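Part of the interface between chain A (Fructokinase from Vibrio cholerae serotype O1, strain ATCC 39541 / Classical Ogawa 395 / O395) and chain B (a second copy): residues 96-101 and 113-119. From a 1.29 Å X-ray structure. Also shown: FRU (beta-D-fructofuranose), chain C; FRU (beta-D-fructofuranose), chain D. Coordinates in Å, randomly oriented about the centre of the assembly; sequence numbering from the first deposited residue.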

# COMPACT_ATOMS: atom_id res chain seq x y z
N HIS A 96 12.12 -1.24 4.44
CA HIS A 96 10.77 -0.71 4.54
C HIS A 96 10.26 -0.16 3.22
O HIS A 96 11.02 0.29 2.38
N ARG A 97 8.95 -0.19 3.06
CA ARG A 97 8.28 0.17 1.83
C ARG A 97 7.93 1.65 1.76
O ARG A 97 7.74 2.33 2.76
N THR A 98 7.85 2.15 0.53
CA THR A 98 7.40 3.50 0.25
C THR A 98 5.96 3.73 0.68
O THR A 98 5.08 2.89 0.48
N SER A 99 5.74 4.88 1.29
CA SER A 99 4.40 5.26 1.71
C SER A 99 3.43 5.22 0.53
O SER A 99 3.72 5.73 -0.56
N THR A 100 2.27 4.63 0.78
CA THR A 100 1.20 4.46 -0.19
C THR A 100 -0.08 4.91 0.46
O THR A 100 -0.48 4.38 1.48
N VAL A 101 -0.72 5.91 -0.15
CA VAL A 101 -1.85 6.57 0.46
C VAL A 101 -3.04 6.48 -0.48
O VAL A 101 -2.94 6.75 -1.68
N PHE B 113 4.78 -9.61 -8.38
CA PHE B 113 4.15 -8.95 -7.24
C PHE B 113 5.12 -8.18 -6.37
O PHE B 113 6.21 -8.67 -6.08
N THR B 114 4.72 -6.99 -5.95
CA THR B 114 5.41 -6.26 -4.90
C THR B 114 4.44 -6.04 -3.75
O THR B 114 3.38 -5.42 -3.93
N PHE B 115 4.80 -6.55 -2.58
CA PHE B 115 3.96 -6.43 -1.40
C PHE B 115 4.26 -5.14 -0.66
O PHE B 115 5.35 -4.95 -0.14
N MET B 116 3.29 -4.22 -0.64
CA MET B 116 3.52 -2.93 -0.02
C MET B 116 3.28 -2.91 1.48
O MET B 116 3.80 -2.02 2.16
N VAL B 117 2.51 -3.86 1.99
CA VAL B 117 2.15 -3.88 3.40
C VAL B 117 2.72 -5.15 4.03
O VAL B 117 2.24 -6.26 3.78
N LYS B 118 3.74 -4.96 4.86
CA LYS B 118 4.47 -6.04 5.49
C LYS B 118 4.82 -5.61 6.90
O LYS B 118 5.59 -4.69 7.07
N PRO B 119 4.26 -6.26 7.92
CA PRO B 119 3.27 -7.34 7.89
C PRO B 119 1.84 -6.79 7.78
O PRO B 119 1.47 -5.89 8.53

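The two stretches meet at a steep angle: the touching parts run 99° apart, and the contact centres on Arg A97 and Met B116, whose CA atoms lie 6.0 Å from each other. About 291 Å² of surface is buried between them, both sides summed, and most of it belongs to these two residues.

Chain A begins with His A96, whose CA-to-CB bond points away from chain B; its side chain, with chi1 in the m well, takes no part in the packing.

Arg A97 follows with its CB directed toward the other copy. Its first two torsions are both m (-73° and -87°) and chi3 is t, a bent course that carries the side chain across the turn at the end of the chain B strand. The aliphatic portion packs first: CB lies 3.5 Å from the backbone O of Met B116, and CD rests 3.8 Å from the SD of the same residue. Beyond this, Arg A97 NE donates a hydrogen bond to the carbonyl O of Phe B115, at 3.0 Å and with an N-H...O angle of 143°. The acceptor lies at the edge of the guanidinium, near its plane, as expected for a donor whose N-H bond lies in that plane. Because the acceptor is a main-chain atom, the bond does not depend on the Phe B115 side chain, whose end leads away from chain A. The methyl CG2 of Thr B114, a residue that points toward chain A with chi1 m, lies 4.0 Å from Arg A97 NE. On the other side of the sequence, Lys B118 also points toward chain A, in an m, t, m, t conformation that brings its NZ to 3.7 Å from Arg A97 NH2. These are like charges, so the approach is not itself attractive; both nitrogens, however, find hydrogen-bond partners elsewhere in the structure.

Thr A98 turns its CB sideways, with chi1 m, and contributes mainly through its backbone: its O is 3.4 Å from Met B116 CE. Met B116 starts sideways too, but its three torsions are all m, and this folded form brings the end of the side chain nearer to chain A. Ser A99, chi1 t, points away and makes no contact.

Thr A100 faces chain B again, its chi1 at -57° (m). Its OG1 donates a hydrogen bond to the O of Thr A98, 3.2 Å away, and also lies 3.5 Å from Met B116 CE. The methionine methyl is thus packed against both oxygens of this bond, a van der Waals contact that leaves the bond within chain A.

Val A101, chi1 t, is out of reach of the chain B stretch; its CG1 instead approaches O3 of the chain D fructose at 3.6 Å. In chain B, the O2 of the chain C fructose sits over one face of the Phe B113 ring, 3.5 Å from CD1, and 3.6 Å from Phe B115 CZ.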

# COMPACT_ATOMS: atom_id res chain seq x y z
CB HIS A 96 10.75 0.34 5.65
CG HIS A 96 11.17 -0.21 6.97
ND1 HIS A 96 10.33 -0.96 7.75
CD2 HIS A 96 12.36 -0.15 7.62
CE1 HIS A 96 10.98 -1.34 8.84
NE2 HIS A 96 12.21 -0.85 8.79
CB ARG A 97 7.01 -0.67 1.72
CG ARG A 97 7.30 -2.13 1.38
CD ARG A 97 7.40 -2.27 -0.11
NE ARG A 97 7.96 -3.54 -0.52
CZ ARG A 97 9.23 -3.74 -0.79
NH1 ARG A 97 10.11 -2.76 -0.69
NH2 ARG A 97 9.63 -4.95 -1.16
CB THR A 98 7.51 3.78 -1.24
OG1 THR A 98 8.86 3.55 -1.64
CG2 THR A 98 7.11 5.21 -1.58
CB SER A 99 4.43 6.65 2.31
OG SER A 99 3.13 7.01 2.76
CB THR A 100 1.09 2.99 -0.59
OG1 THR A 100 2.34 2.55 -1.11
CG2 THR A 100 0.03 2.79 -1.65
CB VAL A 101 -1.50 8.03 0.74
CG1 VAL A 101 -2.72 8.81 1.21
CG2 VAL A 101 -0.39 8.12 1.77
CB PHE B 113 3.45 -9.97 -6.35
CG PHE B 113 2.42 -10.79 -7.07
CD1 PHE B 113 2.59 -12.15 -7.21
CD2 PHE B 113 1.27 -10.22 -7.59
CE1 PHE B 113 1.65 -12.92 -7.86
CE2 PHE B 113 0.32 -10.99 -8.25
CZ PHE B 113 0.51 -12.34 -8.39
CB THR B 114 5.89 -4.88 -5.39
OG1 THR B 114 6.76 -5.03 -6.52
CG2 THR B 114 6.64 -4.14 -4.28
CB PHE B 115 4.17 -7.65 -0.49
CG PHE B 115 3.58 -8.90 -1.08
CD1 PHE B 115 2.36 -9.36 -0.66
CD2 PHE B 115 4.22 -9.55 -2.12
CE1 PHE B 115 1.79 -10.47 -1.25
CE2 PHE B 115 3.66 -10.65 -2.70
CZ PHE B 115 2.44 -11.12 -2.28
CB MET B 116 2.67 -1.84 -0.68
CG MET B 116 2.97 -1.64 -2.15
SD MET B 116 4.68 -1.31 -2.53
CE MET B 116 4.90 0.28 -1.71
CB VAL B 117 0.62 -3.80 3.61
CG1 VAL B 117 0.29 -3.76 5.09
CG2 VAL B 117 0.04 -2.59 2.90
CB LYS B 118 5.76 -6.32 4.72
CG LYS B 118 5.51 -6.81 3.29
CD LYS B 118 6.76 -7.40 2.65
CE LYS B 118 7.90 -6.42 2.63
NZ LYS B 118 9.07 -6.99 1.91
CB PRO B 119 3.49 -8.03 9.25
CG PRO B 119 3.91 -6.90 10.15
CD PRO B 119 4.73 -5.99 9.30
C1 FRU C . -0.80 -13.17 -2.69
C2 FRU C . -1.00 -12.96 -4.19
C3 FRU C . -2.04 -11.95 -4.61
C4 FRU C . -2.69 -12.54 -5.82
C5 FRU C . -2.52 -14.00 -5.57
C6 FRU C . -2.35 -14.83 -6.82
O1 FRU C . -1.93 -13.74 -2.10
O2 FRU C . 0.24 -12.59 -4.70
O3 FRU C . -1.40 -10.72 -4.79
O4 FRU C . -4.03 -12.24 -5.95
O5 FRU C . -1.40 -14.19 -4.72
O6 FRU C . -2.17 -16.19 -6.52
C1 FRU D . 1.14 13.00 3.33
C2 FRU D . 0.05 13.45 2.37
C3 FRU D . 0.11 12.94 0.95
C4 FRU D . -0.33 14.08 0.10
C5 FRU D . 0.07 15.25 0.93
C6 FRU D . -0.83 16.45 0.79
O1 FRU D . 2.38 13.51 2.96
O2 FRU D . -1.17 13.06 2.94
O3 FRU D . -0.66 11.78 0.87
O4 FRU D . 0.30 14.14 -1.14
O5 FRU D . 0.12 14.84 2.29
O6 FRU D . -0.41 17.51 1.62